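Local structure of glucanase (Clostridium thermocellum, 5GXX) at residues T39-V44 against V127-M132; K120-A125 against T365-W370; R347-G352 against A387-P392; N356-P361 against D396-N401. The protein probably hydrolyses beta-1,4-glucosidic bonds of cellulose chains as a family 9 endoglucanase with an attached cellulose-binding domain, working as part of the cellulosome. The protein carries 1 engineered substitution. All blocks are in the same frame, centred on the assembly; numbering follows the deposited sequence.

Interaction 1 of 4, residues T39-V44 against V127-M132; sequences TMNDEV and VIEKEM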
loop_
_atom_site.group_PDB
_atom_site.type_symbol
_atom_site.label_atom_id
_atom_site.label_comp_id
_atom_site.label_asym_id
_atom_site.label_seq_id
_atom_site.Cartn_x
_atom_site.Cartn_y
_atom_site.Cartn_z
ATOM N N THR A 39 -23.541 -20.864 2.141
ATOM C CA THR A 39 -24.163 -20.087 3.207
ATOM C C THR A 39 -24.707 -20.963 4.332
ATOM O O THR A 39 -25.803 -20.745 4.838
ATOM C CB THR A 39 -25.123 -18.983 2.672
ATOM O OG1 THR A 39 -26.268 -19.558 2.026
ATOM C CG2 THR A 39 -24.403 -18.129 1.623
ATOM N N MET A 40 -23.892 -21.943 4.730
ATOM C CA MET A 40 -24.272 -22.922 5.737
ATOM C C MET A 40 -24.381 -22.332 7.148
ATOM O O MET A 40 -24.905 -22.989 8.037
ATOM C CB MET A 40 -23.323 -24.130 5.727
ATOM C CG MET A 40 -23.496 -25.014 4.491
ATOM S SD MET A 40 -25.133 -25.725 4.253
ATOM C CE MET A 40 -25.177 -26.912 5.596
ATOM N N ASN A 41 -23.881 -21.114 7.339
ATOM C CA ASN A 41 -24.039 -20.412 8.614
ATOM C C ASN A 41 -25.304 -19.553 8.698
ATOM O O ASN A 41 -25.559 -18.886 9.703
ATOM C CB ASN A 41 -22.785 -19.584 8.922
ATOM C CG ASN A 41 -21.559 -20.447 9.185
ATOM O OD1 ASN A 41 -21.668 -21.592 9.627
ATOM N ND2 ASN A 41 -20.383 -19.886 8.939
ATOM N N ASP A 42 -26.126 -19.577 7.651
ATOM C CA ASP A 42 -27.343 -18.785 7.662
ATOM C C ASP A 42 -28.292 -19.192 8.788
ATOM O O ASP A 42 -28.359 -20.361 9.184
ATOM C CB ASP A 42 -28.069 -18.896 6.320
ATOM C CG ASP A 42 -27.419 -18.064 5.237
ATOM O OD1 ASP A 42 -26.440 -17.333 5.505
ATOM O OD2 ASP A 42 -27.913 -18.157 4.089
ATOM N N GLU A 43 -29.035 -18.215 9.299
ATOM C CA GLU A 43 -29.982 -18.459 10.387
ATOM C C GLU A 43 -31.090 -19.444 10.009
ATOM O O GLU A 43 -31.529 -20.250 10.829
ATOM C CB GLU A 43 -30.584 -17.134 10.853
ATOM C CG GLU A 43 -31.630 -17.253 11.974
ATOM C CD GLU A 43 -31.024 -17.667 13.309
ATOM O OE1 GLU A 43 -29.790 -17.557 13.470
ATOM O OE2 GLU A 43 -31.778 -18.115 14.201
ATOM N N VAL A 44 -31.547 -19.349 8.761
ATOM C CA VAL A 44 -32.462 -20.331 8.192
ATOM C C VAL A 44 -31.806 -20.890 6.936
ATOM O O VAL A 44 -31.383 -20.140 6.048
ATOM C CB VAL A 44 -33.817 -19.711 7.811
ATOM C CG1 VAL A 44 -34.773 -20.784 7.314
ATOM C CG2 VAL A 44 -34.414 -18.973 9.003
ATOM N N VAL A 127 -18.145 -19.416 -1.415
ATOM C CA VAL A 127 -17.025 -18.780 -0.710
ATOM C C VAL A 127 -17.405 -17.462 -0.031
ATOM O O VAL A 127 -16.545 -16.822 0.574
ATOM C CB VAL A 127 -15.785 -18.599 -1.631
ATOM C CG1 VAL A 127 -15.264 -19.977 -2.076
ATOM C CG2 VAL A 127 -16.117 -17.716 -2.819
ATOM N N ILE A 128 -18.675 -17.064 -0.071
ATOM C CA ILE A 128 -19.075 -15.743 0.459
ATOM C C ILE A 128 -18.823 -15.560 1.963
ATOM O O ILE A 128 -18.606 -14.433 2.423
ATOM C CB ILE A 128 -20.540 -15.360 0.087
ATOM C CG1 ILE A 128 -20.770 -13.852 0.270
ATOM C CG2 ILE A 128 -21.532 -16.165 0.906
ATOM C CD1 ILE A 128 -22.073 -13.352 -0.340
ATOM N N GLU A 129 -18.843 -16.645 2.734
ATOM C CA GLU A 129 -18.606 -16.544 4.173
ATOM C C GLU A 129 -17.165 -16.178 4.525
ATOM O O GLU A 129 -16.912 -15.730 5.642
ATOM C CB GLU A 129 -19.046 -17.822 4.890
ATOM C CG GLU A 129 -20.549 -18.051 4.780
ATOM C CD GLU A 129 -21.011 -19.357 5.401
ATOM O OE1 GLU A 129 -20.213 -20.318 5.478
ATOM O OE2 GLU A 129 -22.196 -19.435 5.776
ATOM N N LYS A 130 -16.236 -16.344 3.586
ATOM C CA LYS A 130 -14.873 -15.858 3.763
ATOM C C LYS A 130 -14.795 -14.344 3.603
ATOM O O LYS A 130 -13.893 -13.716 4.161
ATOM C CB LYS A 130 -13.903 -16.539 2.789
ATOM C CG LYS A 130 -13.729 -18.052 2.984
ATOM C CD LYS A 130 -13.136 -18.447 4.340
ATOM C CE LYS A 130 -11.705 -17.995 4.532
ATOM N NZ LYS A 130 -11.026 -18.828 5.584
ATOM N N GLU A 131 -15.740 -13.764 2.862
ATOM C CA GLU A 131 -15.800 -12.323 2.619
ATOM C C GLU A 131 -16.580 -11.546 3.688
ATOM O O GLU A 131 -16.158 -10.459 4.102
ATOM C CB GLU A 131 -16.395 -12.051 1.227
ATOM C CG GLU A 131 -16.681 -10.573 0.928
ATOM C CD GLU A 131 -15.425 -9.720 0.839
ATOM O OE1 GLU A 131 -14.317 -10.271 0.683
ATOM O OE2 GLU A 131 -15.540 -8.480 0.898
ATOM N N MET A 132 -17.718 -12.074 4.129
ATOM C CA MET A 132 -18.609 -11.362 5.041
ATOM C C MET A 132 -19.447 -12.308 5.898
ATOM O O MET A 132 -19.573 -13.495 5.596
ATOM C CB MET A 132 -19.523 -10.418 4.259
ATOM C CG MET A 132 -20.650 -11.135 3.503
ATOM S SD MET A 132 -21.546 -10.103 2.328
ATOM C CE MET A 132 -20.380 -9.921 0.987
HETATM O O HOH W 1 -21.217 -22.491 3.769
HETATM O O HOH W 2 -23.937 -17.365 6.408
#

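Interaction 2 of 4, residues K120-A125 against T365-W370; sequences KWWGSA and TAHGTW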
loop_
_atom_site.group_PDB
_atom_site.type_symbol
_atom_site.label_atom_id
_atom_site.label_comp_id
_atom_site.label_asym_id
_atom_site.label_seq_id
_atom_site.Cartn_x
_atom_site.Cartn_y
_atom_site.Cartn_z
ATOM N N LYS A 120 -22.335 -5.489 -2.978
ATOM C CA LYS A 120 -21.050 -4.826 -3.176
ATOM C C LYS A 120 -19.947 -5.796 -3.607
ATOM O O LYS A 120 -18.936 -5.388 -4.184
ATOM C CB LYS A 120 -20.671 -4.111 -1.882
ATOM C CG LYS A 120 -19.651 -3.015 -2.040
ATOM C CD LYS A 120 -19.450 -2.333 -0.686
ATOM C CE LYS A 120 -18.071 -1.698 -0.565
ATOM N NZ LYS A 120 -17.693 -0.934 -1.792
ATOM N N TRP A 121 -20.162 -7.089 -3.368
ATOM C CA TRP A 121 -19.148 -8.111 -3.616
ATOM C C TRP A 121 -19.600 -9.009 -4.764
ATOM O O TRP A 121 -20.779 -9.365 -4.844
ATOM C CB TRP A 121 -18.927 -8.943 -2.349
ATOM C CG TRP A 121 -17.952 -10.083 -2.491
ATOM C CD1 TRP A 121 -16.589 -10.006 -2.499
ATOM C CD2 TRP A 121 -18.280 -11.468 -2.638
ATOM N NE1 TRP A 121 -16.045 -11.265 -2.632
ATOM C CE2 TRP A 121 -17.061 -12.180 -2.725
ATOM C CE3 TRP A 121 -19.489 -12.178 -2.708
ATOM C CZ2 TRP A 121 -17.008 -13.569 -2.870
ATOM C CZ3 TRP A 121 -19.433 -13.556 -2.849
ATOM C CH2 TRP A 121 -18.201 -14.237 -2.924
ATOM N N TRP A 122 -18.647 -9.378 -5.613
ATOM C CA TRP A 122 -18.885 -10.188 -6.809
ATOM C C TRP A 122 -18.066 -11.474 -6.659
ATOM O O TRP A 122 -16.839 -11.446 -6.684
ATOM C CB TRP A 122 -18.495 -9.429 -8.091
ATOM C CG TRP A 122 -19.087 -10.071 -9.324
ATOM C CD1 TRP A 122 -18.505 -11.019 -10.117
ATOM C CD2 TRP A 122 -20.400 -9.856 -9.856
ATOM N NE1 TRP A 122 -19.360 -11.380 -11.138
ATOM C CE2 TRP A 122 -20.536 -10.686 -10.993
ATOM C CE3 TRP A 122 -21.474 -9.030 -9.494
ATOM C CZ2 TRP A 122 -21.700 -10.706 -11.772
ATOM C CZ3 TRP A 122 -22.627 -9.056 -10.266
ATOM C CH2 TRP A 122 -22.743 -9.909 -11.364
ATOM N N GLY A 123 -18.738 -12.602 -6.457
ATOM C CA GLY A 123 -18.051 -13.880 -6.321
ATOM C C GLY A 123 -19.062 -14.977 -6.055
ATOM O O GLY A 123 -20.262 -14.713 -5.971
ATOM N N SER A 124 -18.570 -16.203 -5.913
ATOM C CA SER A 124 -19.408 -17.396 -5.900
ATOM C C SER A 124 -20.003 -17.678 -4.522
ATOM O O SER A 124 -19.356 -17.455 -3.486
ATOM C CB SER A 124 -18.598 -18.601 -6.393
ATOM O OG SER A 124 -18.218 -18.403 -7.752
ATOM N N ALA A 125 -21.233 -18.185 -4.530
ATOM C CA ALA A 125 -21.984 -18.506 -3.323
ATOM C C ALA A 125 -21.164 -19.259 -2.274
ATOM O O ALA A 125 -21.200 -18.931 -1.090
ATOM C CB ALA A 125 -23.232 -19.333 -3.690
ATOM N N THR A 365 -22.467 -16.454 -9.425
ATOM C CA THR A 365 -21.973 -17.814 -9.304
ATOM C C THR A 365 -21.894 -18.490 -10.661
ATOM O O THR A 365 -20.972 -19.283 -10.882
ATOM C CB THR A 365 -22.781 -18.606 -8.265
ATOM O OG1 THR A 365 -22.663 -17.944 -6.998
ATOM C CG2 THR A 365 -22.233 -20.023 -8.086
ATOM N N ALA A 366 -22.767 -18.113 -11.596
ATOM C CA ALA A 366 -22.635 -18.666 -12.948
ATOM C C ALA A 366 -21.403 -18.123 -13.666
ATOM O O ALA A 366 -20.813 -18.790 -14.520
ATOM C CB ALA A 366 -23.882 -18.391 -13.776
ATOM N N HIS A 367 -21.010 -16.899 -13.324
ATOM C CA HIS A 367 -19.839 -16.251 -13.894
ATOM C C HIS A 367 -18.552 -16.968 -13.485
ATOM O O HIS A 367 -17.755 -17.339 -14.354
ATOM C CB HIS A 367 -19.835 -14.779 -13.475
ATOM C CG HIS A 367 -18.650 -14.004 -13.956
ATOM N ND1 HIS A 367 -18.109 -12.960 -13.234
ATOM C CD2 HIS A 367 -17.893 -14.121 -15.074
ATOM C CE1 HIS A 367 -17.075 -12.463 -13.892
ATOM N NE2 HIS A 367 -16.925 -13.150 -15.012
ATOM N N GLY A 368 -18.361 -17.119 -12.178
ATOM C CA GLY A 368 -17.195 -17.825 -11.666
ATOM C C GLY A 368 -15.920 -16.999 -11.640
ATOM O O GLY A 368 -14.880 -17.466 -12.096
ATOM N N THR A 369 -15.984 -15.775 -11.123
ATOM C CA THR A 369 -14.749 -15.040 -10.908
ATOM C C THR A 369 -13.933 -15.551 -9.711
ATOM O O THR A 369 -14.400 -16.345 -8.883
ATOM C CB THR A 369 -15.006 -13.532 -10.797
ATOM O OG1 THR A 369 -13.761 -12.835 -10.923
ATOM C CG2 THR A 369 -15.660 -13.212 -9.459
ATOM N N TRP A 370 -12.685 -15.087 -9.642
ATOM C CA TRP A 370 -11.832 -15.317 -8.481
ATOM C C TRP A 370 -11.373 -14.030 -7.820
ATOM O O TRP A 370 -10.699 -14.074 -6.779
ATOM C CB TRP A 370 -10.610 -16.168 -8.842
ATOM C CG TRP A 370 -9.844 -15.695 -10.059
ATOM C CD1 TRP A 370 -8.705 -14.928 -10.075
ATOM C CD2 TRP A 370 -10.186 -15.930 -11.431
ATOM N NE1 TRP A 370 -8.286 -14.725 -11.380
ATOM C CE2 TRP A 370 -9.191 -15.313 -12.227
ATOM C CE3 TRP A 370 -11.217 -16.644 -12.068
ATOM C CZ2 TRP A 370 -9.211 -15.355 -13.626
ATOM C CZ3 TRP A 370 -11.232 -16.686 -13.463
ATOM C CH2 TRP A 370 -10.245 -16.033 -14.229
HETATM O O HOH W 3 -15.750 -16.720 -6.418
HETATM O O HOH W 4 -18.080 -15.789 -9.114
HETATM O O HOH W 5 -15.839 -19.446 -8.964
HETATM O O HOH W 6 -18.913 -20.309 -9.423
#

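Interaction 3 of 4, residues R347-G352 against A387-P392; sequences RSYVVG and ALVGGP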
loop_
_atom_site.group_PDB
_atom_site.type_symbol
_atom_site.label_atom_id
_atom_site.label_comp_id
_atom_site.label_asym_id
_atom_site.label_seq_id
_atom_site.Cartn_x
_atom_site.Cartn_y
_atom_site.Cartn_z
ATOM N N ARG A 347 -33.788 -14.036 -31.548
ATOM C CA ARG A 347 -32.898 -14.593 -30.535
ATOM C C ARG A 347 -33.605 -14.893 -29.233
ATOM O O ARG A 347 -34.494 -14.158 -28.820
ATOM C CB ARG A 347 -31.672 -13.714 -30.284
ATOM C CG ARG A 347 -31.906 -12.338 -29.707
ATOM C CD ARG A 347 -31.812 -12.307 -28.170
ATOM N NE ARG A 347 -30.518 -12.821 -27.709
ATOM C CZ ARG A 347 -29.361 -12.166 -27.811
ATOM N NH1 ARG A 347 -29.296 -10.935 -28.313
ATOM N NH2 ARG A 347 -28.251 -12.753 -27.389
ATOM N N SER A 348 -33.219 -15.995 -28.612
ATOM C CA SER A 348 -33.717 -16.331 -27.296
ATOM C C SER A 348 -33.194 -15.364 -26.244
ATOM O O SER A 348 -32.044 -14.926 -26.311
ATOM C CB SER A 348 -33.268 -17.751 -26.965
ATOM O OG SER A 348 -33.557 -18.028 -25.608
ATOM N N TYR A 349 -34.085 -15.036 -25.305
ATOM C CA TYR A 349 -33.769 -14.311 -24.066
ATOM C C TYR A 349 -33.692 -15.226 -22.848
ATOM O O TYR A 349 -33.696 -14.751 -21.707
ATOM C CB TYR A 349 -34.805 -13.195 -23.860
ATOM C CG TYR A 349 -34.544 -12.026 -24.798
ATOM C CD1 TYR A 349 -33.495 -11.154 -24.546
ATOM C CD2 TYR A 349 -35.326 -11.796 -25.933
ATOM C CE1 TYR A 349 -33.220 -10.084 -25.391
ATOM C CE2 TYR A 349 -35.055 -10.710 -26.803
ATOM C CZ TYR A 349 -33.993 -9.855 -26.512
ATOM O OH TYR A 349 -33.682 -8.776 -27.319
ATOM N N VAL A 350 -33.556 -16.524 -23.110
ATOM C CA VAL A 350 -33.463 -17.544 -22.068
ATOM C C VAL A 350 -32.061 -18.147 -22.169
ATOM O O VAL A 350 -31.699 -18.747 -23.192
ATOM C CB VAL A 350 -34.546 -18.640 -22.212
ATOM C CG1 VAL A 350 -34.356 -19.750 -21.170
ATOM C CG2 VAL A 350 -35.960 -18.042 -22.165
ATOM N N VAL A 351 -31.264 -17.956 -21.120
ATOM C CA VAL A 351 -29.891 -18.481 -21.099
ATOM C C VAL A 351 -29.875 -19.978 -21.397
ATOM O O VAL A 351 -30.680 -20.746 -20.844
ATOM C CB VAL A 351 -29.236 -18.209 -19.722
ATOM C CG1 VAL A 351 -27.801 -18.762 -19.646
ATOM C CG2 VAL A 351 -29.237 -16.736 -19.419
ATOM N N GLY A 352 -28.982 -20.386 -22.297
ATOM C CA GLY A 352 -28.787 -21.810 -22.558
ATOM C C GLY A 352 -29.894 -22.460 -23.367
ATOM O O GLY A 352 -30.016 -23.684 -23.361
ATOM N N ALA A 387 -32.553 -19.375 -17.359
ATOM C CA ALA A 387 -32.797 -18.048 -16.807
ATOM C C ALA A 387 -33.372 -17.099 -17.847
ATOM O O ALA A 387 -32.725 -16.847 -18.863
ATOM C CB ALA A 387 -31.500 -17.471 -16.230
ATOM N N LEU A 388 -34.566 -16.577 -17.558
ATOM C CA LEU A 388 -35.159 -15.500 -18.370
ATOM C C LEU A 388 -34.498 -14.185 -17.975
ATOM O O LEU A 388 -34.619 -13.776 -16.820
ATOM C CB LEU A 388 -36.671 -15.422 -18.170
ATOM C CG LEU A 388 -37.422 -14.356 -18.984
ATOM C CD1 LEU A 388 -37.410 -14.687 -20.483
ATOM C CD2 LEU A 388 -38.848 -14.321 -18.498
ATOM N N VAL A 389 -33.809 -13.532 -18.908
ATOM C CA VAL A 389 -33.201 -12.233 -18.577
ATOM C C VAL A 389 -34.226 -11.083 -18.514
ATOM O O VAL A 389 -35.364 -11.211 -18.952
ATOM C CB VAL A 389 -31.966 -11.903 -19.462
ATOM C CG1 VAL A 389 -30.912 -13.000 -19.384
ATOM C CG2 VAL A 389 -32.365 -11.678 -20.916
ATOM N N GLY A 390 -33.786 -9.942 -17.996
ATOM C CA GLY A 390 -34.628 -8.752 -17.979
ATOM C C GLY A 390 -35.208 -8.438 -19.353
ATOM O O GLY A 390 -36.415 -8.249 -19.503
ATOM N N GLY A 391 -34.341 -8.379 -20.359
ATOM C CA GLY A 391 -34.828 -8.283 -21.718
ATOM C C GLY A 391 -34.479 -6.959 -22.360
ATOM O O GLY A 391 -33.753 -6.154 -21.783
ATOM N N PRO A 392 -35.078 -6.690 -23.514
ATOM C CA PRO A 392 -34.691 -5.523 -24.295
ATOM C C PRO A 392 -35.349 -4.248 -23.785
ATOM O O PRO A 392 -36.241 -4.295 -22.937
ATOM C CB PRO A 392 -35.205 -5.882 -25.695
ATOM C CG PRO A 392 -36.455 -6.686 -25.379
ATOM C CD PRO A 392 -36.114 -7.510 -24.166
#

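Interaction 4 of 4, residues N356-P361 against D396-N401; sequences NPPQRP and DSYEDN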
loop_
_atom_site.group_PDB
_atom_site.type_symbol
_atom_site.label_atom_id
_atom_site.label_comp_id
_atom_site.label_asym_id
_atom_site.label_seq_id
_atom_site.Cartn_x
_atom_site.Cartn_y
_atom_site.Cartn_z
ATOM N N ASN A 356 -28.944 -18.133 -30.335
ATOM C CA ASN A 356 -28.231 -16.965 -29.817
ATOM C C ASN A 356 -28.708 -16.492 -28.433
ATOM O O ASN A 356 -29.015 -15.314 -28.252
ATOM C CB ASN A 356 -28.296 -15.804 -30.821
ATOM C CG ASN A 356 -27.338 -14.674 -30.481
ATOM O OD1 ASN A 356 -26.360 -14.870 -29.768
ATOM N ND2 ASN A 356 -27.614 -13.482 -31.011
ATOM N N PRO A 357 -28.743 -17.389 -27.437
ATOM C CA PRO A 357 -29.162 -16.981 -26.089
ATOM C C PRO A 357 -28.175 -16.013 -25.437
ATOM O O PRO A 357 -27.033 -15.926 -25.887
ATOM C CB PRO A 357 -29.216 -18.308 -25.317
ATOM C CG PRO A 357 -28.244 -19.183 -26.053
ATOM C CD PRO A 357 -28.433 -18.833 -27.495
ATOM N N PRO A 358 -28.596 -15.258 -24.406
ATOM C CA PRO A 358 -27.632 -14.480 -23.631
ATOM C C PRO A 358 -26.579 -15.413 -23.036
ATOM O O PRO A 358 -26.905 -16.524 -22.591
ATOM C CB PRO A 358 -28.503 -13.856 -22.516
ATOM C CG PRO A 358 -29.903 -13.912 -23.070
ATOM C CD PRO A 358 -29.922 -15.233 -23.765
ATOM N N GLN A 359 -25.332 -14.947 -23.028
ATOM C CA GLN A 359 -24.265 -15.696 -22.379
ATOM C C GLN A 359 -23.621 -14.977 -21.208
ATOM O O GLN A 359 -22.759 -15.562 -20.549
ATOM C CB GLN A 359 -23.195 -16.086 -23.397
ATOM C CG GLN A 359 -23.718 -17.063 -24.447
ATOM C CD GLN A 359 -22.657 -17.448 -25.471
ATOM O OE1 GLN A 359 -22.736 -17.030 -26.626
ATOM N NE2 GLN A 359 -21.659 -18.216 -25.042
ATOM N N ARG A 360 -24.027 -13.736 -20.954
ATOM C CA ARG A 360 -23.449 -12.955 -19.855
ATOM C C ARG A 360 -24.496 -12.459 -18.869
ATOM O O ARG A 360 -24.535 -11.265 -18.539
ATOM C CB ARG A 360 -22.619 -11.786 -20.403
ATOM C CG ARG A 360 -21.370 -12.190 -21.179
ATOM C CD ARG A 360 -20.252 -12.774 -20.309
ATOM N NE ARG A 360 -19.468 -11.696 -19.706
ATOM C CZ ARG A 360 -18.517 -11.848 -18.793
ATOM N NH1 ARG A 360 -18.234 -13.045 -18.286
ATOM N NH2 ARG A 360 -17.864 -10.774 -18.369
ATOM N N PRO A 361 -25.343 -13.378 -18.372
ATOM C CA PRO A 361 -26.313 -12.940 -17.368
ATOM C C PRO A 361 -25.616 -12.329 -16.153
ATOM O O PRO A 361 -24.480 -12.717 -15.822
ATOM C CB PRO A 361 -27.047 -14.229 -16.993
ATOM C CG PRO A 361 -26.046 -15.325 -17.287
ATOM C CD PRO A 361 -25.285 -14.847 -18.504
ATOM N N ASP A 396 -36.848 -2.427 -28.494
ATOM C CA ASP A 396 -36.331 -3.784 -28.775
ATOM C C ASP A 396 -34.804 -3.885 -28.713
ATOM O O ASP A 396 -34.262 -4.937 -29.050
ATOM C CB ASP A 396 -36.830 -4.346 -30.128
ATOM C CG ASP A 396 -38.349 -4.494 -30.189
ATOM O OD1 ASP A 396 -38.914 -5.383 -29.527
ATOM O OD2 ASP A 396 -39.024 -3.714 -30.887
ATOM N N SER A 397 -34.111 -2.839 -28.269
ATOM C CA SER A 397 -32.653 -2.892 -28.267
ATOM C C SER A 397 -32.125 -3.706 -27.094
ATOM O O SER A 397 -32.686 -3.750 -26.001
ATOM C CB SER A 397 -32.033 -1.490 -28.299
ATOM O OG SER A 397 -32.232 -0.839 -27.064
ATOM N N TYR A 398 -30.975 -4.325 -27.319
ATOM C CA TYR A 398 -30.370 -5.209 -26.338
ATOM C C TYR A 398 -28.940 -5.537 -26.748
ATOM O O TYR A 398 -28.651 -5.720 -27.939
ATOM C CB TYR A 398 -31.228 -6.484 -26.201
ATOM C CG TYR A 398 -30.597 -7.583 -25.377
ATOM C CD1 TYR A 398 -30.753 -7.616 -24.001
ATOM C CD2 TYR A 398 -29.777 -8.537 -25.975
ATOM C CE1 TYR A 398 -30.151 -8.623 -23.229
ATOM C CE2 TYR A 398 -29.155 -9.516 -25.228
ATOM C CZ TYR A 398 -29.346 -9.558 -23.858
ATOM O OH TYR A 398 -28.740 -10.552 -23.120
ATOM N N GLU A 399 -28.078 -5.613 -25.734
ATOM C CA GLU A 399 -26.746 -6.206 -25.895
ATOM C C GLU A 399 -26.473 -7.068 -24.674
ATOM O O GLU A 399 -26.784 -6.688 -23.536
ATOM C CB GLU A 399 -25.659 -5.131 -26.018
ATOM C CG GLU A 399 -25.729 -4.241 -27.253
ATOM C CD GLU A 399 -25.427 -4.945 -28.570
ATOM O OE1 GLU A 399 -24.834 -6.048 -28.570
ATOM O OE2 GLU A 399 -25.776 -4.372 -29.625
ATOM N N ASP A 400 -25.869 -8.222 -24.944
ATOM C CA ASP A 400 -25.511 -9.211 -23.942
ATOM C C ASP A 400 -24.226 -8.770 -23.244
ATOM O O ASP A 400 -23.128 -8.982 -23.768
ATOM C CB ASP A 400 -25.311 -10.543 -24.676
ATOM C CG ASP A 400 -25.002 -11.704 -23.759
ATOM O OD1 ASP A 400 -25.304 -11.613 -22.550
ATOM O OD2 ASP A 400 -24.451 -12.702 -24.291
ATOM N N ASN A 401 -24.369 -8.135 -22.086
ATOM C CA ASN A 401 -23.256 -7.478 -21.414
ATOM C C ASN A 401 -23.447 -7.713 -19.916
ATOM O O ASN A 401 -24.519 -7.423 -19.364
ATOM C CB ASN A 401 -23.315 -5.992 -21.794
ATOM C CG ASN A 401 -22.307 -5.133 -21.059
ATOM O OD1 ASN A 401 -21.500 -5.616 -20.263
ATOM N ND2 ASN A 401 -22.362 -3.828 -21.326
HETATM O O HOH W 7 -25.251 -13.839 -26.686
#

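Interaction 1 of 4, residues T39-V44 against V127-M132
The type I beta turn from Thr39 to Asp42 is gripped by the carboxylate of Glu129, which comes from the short helix 128-131. The turn is closed by its own backbone bond, Asp42 N to Thr39 O (3.1 Å). At the third position of the turn, Asn41 N donates to Glu129 OE2 at 2.8 Å with a fairly straight N-H (157°). Glu129 OE2 receives it on its syn lone pair. Glu129 reaches this far because its chain is extended beyond CG (chi2 176°). The Asn41 and Glu129 side chains cross at a slant, yet their amide and carboxylate planes differ by only 14°. Asn41 ND2 is poorly aimed at Glu129 OE1 and makes no bond there. Both partners belong to the family 9 catalytic domain, an (alpha/alpha)6 barrel, in which the turn sits in the long loop between helix 7-20 and strand 56-57. Two waters extend the grip. One accepts from Met40 N (2.9 Å) and donates to Glu129 OE1 (2.9 Å). The other donates to Asp42 OD1 (2.7 Å) and to Glu129 OE2 (2.8 Å), so it stands between two acidic groups. Asp42 also has a salt bridge to Arg134, which probably offsets the nearby charge of Glu129. On the apolar side the methyl groups Thr39 CG2 and Ile128 CG2 meet at 3.6 Å, while the hydroxyl of Thr39 is hydrogen-bonded to Tyr49.

Interaction 2 of 4, residues K120-A125 against T365-W370
The rings of Trp122 and His367 meet rim to rim, with their planes 59° apart and neither over the other's face. Trp122 holds CG anti to the backbone N (chi1 -164°), which carries the indole edge to His367. Trp122 NE1 donates to His367 ND1 at 2.9 Å (158°). The acceptor lies in the indole plane, whereas the indole nitrogen is tilted from the imidazole plane. Since His367 NE2 is bonded to Pro377 O, both imidazole nitrogens are held. The methyl Thr369 CG2 also sits at the indole edge, 3.7 Å from Trp122 CD1. Arg374 makes a cation-pi contact with this indole.

Ala125 N donates to Thr365 OG1 (2.9 Å), an oxygen also bonded to His54. Water also bridges the segments between these sites. One water accepts from Ser124 N (2.9 Å) and donates to Thr369 O (2.8 Å). Another joins Ser124 OG to Thr365 O. This buried loop packs on a short helix, 364-367, which the chain leaves at Gly368 with positive phi, within the family 9 catalytic domain.

Interaction 3 of 4, residues R347-G352 against A387-P392
Ala387 O is approached by two groups of the facing chain. Val351 N donates to it at 2.9 Å, and the CA-H of Val350 points at it, with Val350 CA 3.4 Å from Ala387 O. The matching bond runs the other way: Val389 N donates to Tyr349 O at 3.1 Å, almost straight (174°) and nearly in line with the carbonyl. Together they make one antiparallel bridge, with Val350 and Leu388 as its non-hydrogen-bonded pair. The turn into it is set by Ser348, whose OG accepts from Val350 N (2.9 Å) in an ST turn.

The Tyr349 ring is enclosed on several sides. Pro392 CD lies over one face, 4.2 Å from the ring centroid in a CH-pi contact, and Arg347 CD covers the opposite face. Val389 CG2 comes to the edge, 3.8 Å from Tyr349 CD1. Tyr398 adds an edge-to-face contact. Leu388 has CG anti to its backbone N (chi1 -179°), which brings CD1 back to 4.0 Å from Val350 CG2. On another side Val351 CG2 touches both Ala387 CB and Val389 CG1. Val350 and Leu388 also pack on Phe418 of helix 412-429, and Tyr349 and Leu388 on Leu302 of helix 301-318. The site is thus an isolated beta bridge between two parts of the long connection from helix 322-340 to helix 412-429, in the (alpha/alpha)6 barrel domain of family 9.

Interaction 4 of 4, residues N356-P361 against D396-N401
The Asp400 carboxylate lies against the backbone between Gln359 and Arg360 and takes both of their N-H groups, one on each oxygen. This bidentate capture of two successive peptide nitrogens joins two loops of the family 9 catalytic domain. Asp400 holds CG anti to the backbone N (chi1 -177°), which points the carboxylate at them. Gln359 N donates to Asp400 OD2 at 2.7 Å (168°), from the syn side but 32° out of the carboxylate plane. Arg360 N donates to Asp400 OD1 at 2.9 Å on the syn lone pair, with a more bent N-H. The two bonds fix the rotation of the carboxylate, and Asn408 ND2 gives OD1 a further donor. Arg360 CB passes close by, 3.4 Å from Asp400 OD1, but its guanidinium leads away, where NH1 bonds Pro377 O. The Pro358 and Tyr398 side chains cross at about a right angle. The Tyr398 hydroxyl, hydrogen-bonded to Asn408 OD1, rests on the proline ring, with Tyr398 OH 3.4 Å from Pro358 CB.

Overall arrangement
Following the chain, interaction 1 opens at 39-44 and closes at 127-132. Interaction 2 opens between these at 120-125, so the two cross, and they touch where Trp121 packs on Ile128 and Glu131. Interactions 3 and 4 open in turn at 347-352 and 356-361. Interaction 2 then closes at 365-370, across 240 residues, and crosses both. Interactions 3 and 4 close at 387-392 and 396-401, crossing each other, with centres about 7 Å apart. His367 of interaction 2 touches Arg360 of interaction 4. Interaction 1 is in series with 3 and 4. Interaction 1 ties early loops together, 3 and 4 tie the late connection before helix 412-429 to itself, and interaction 2 alone joins early to late.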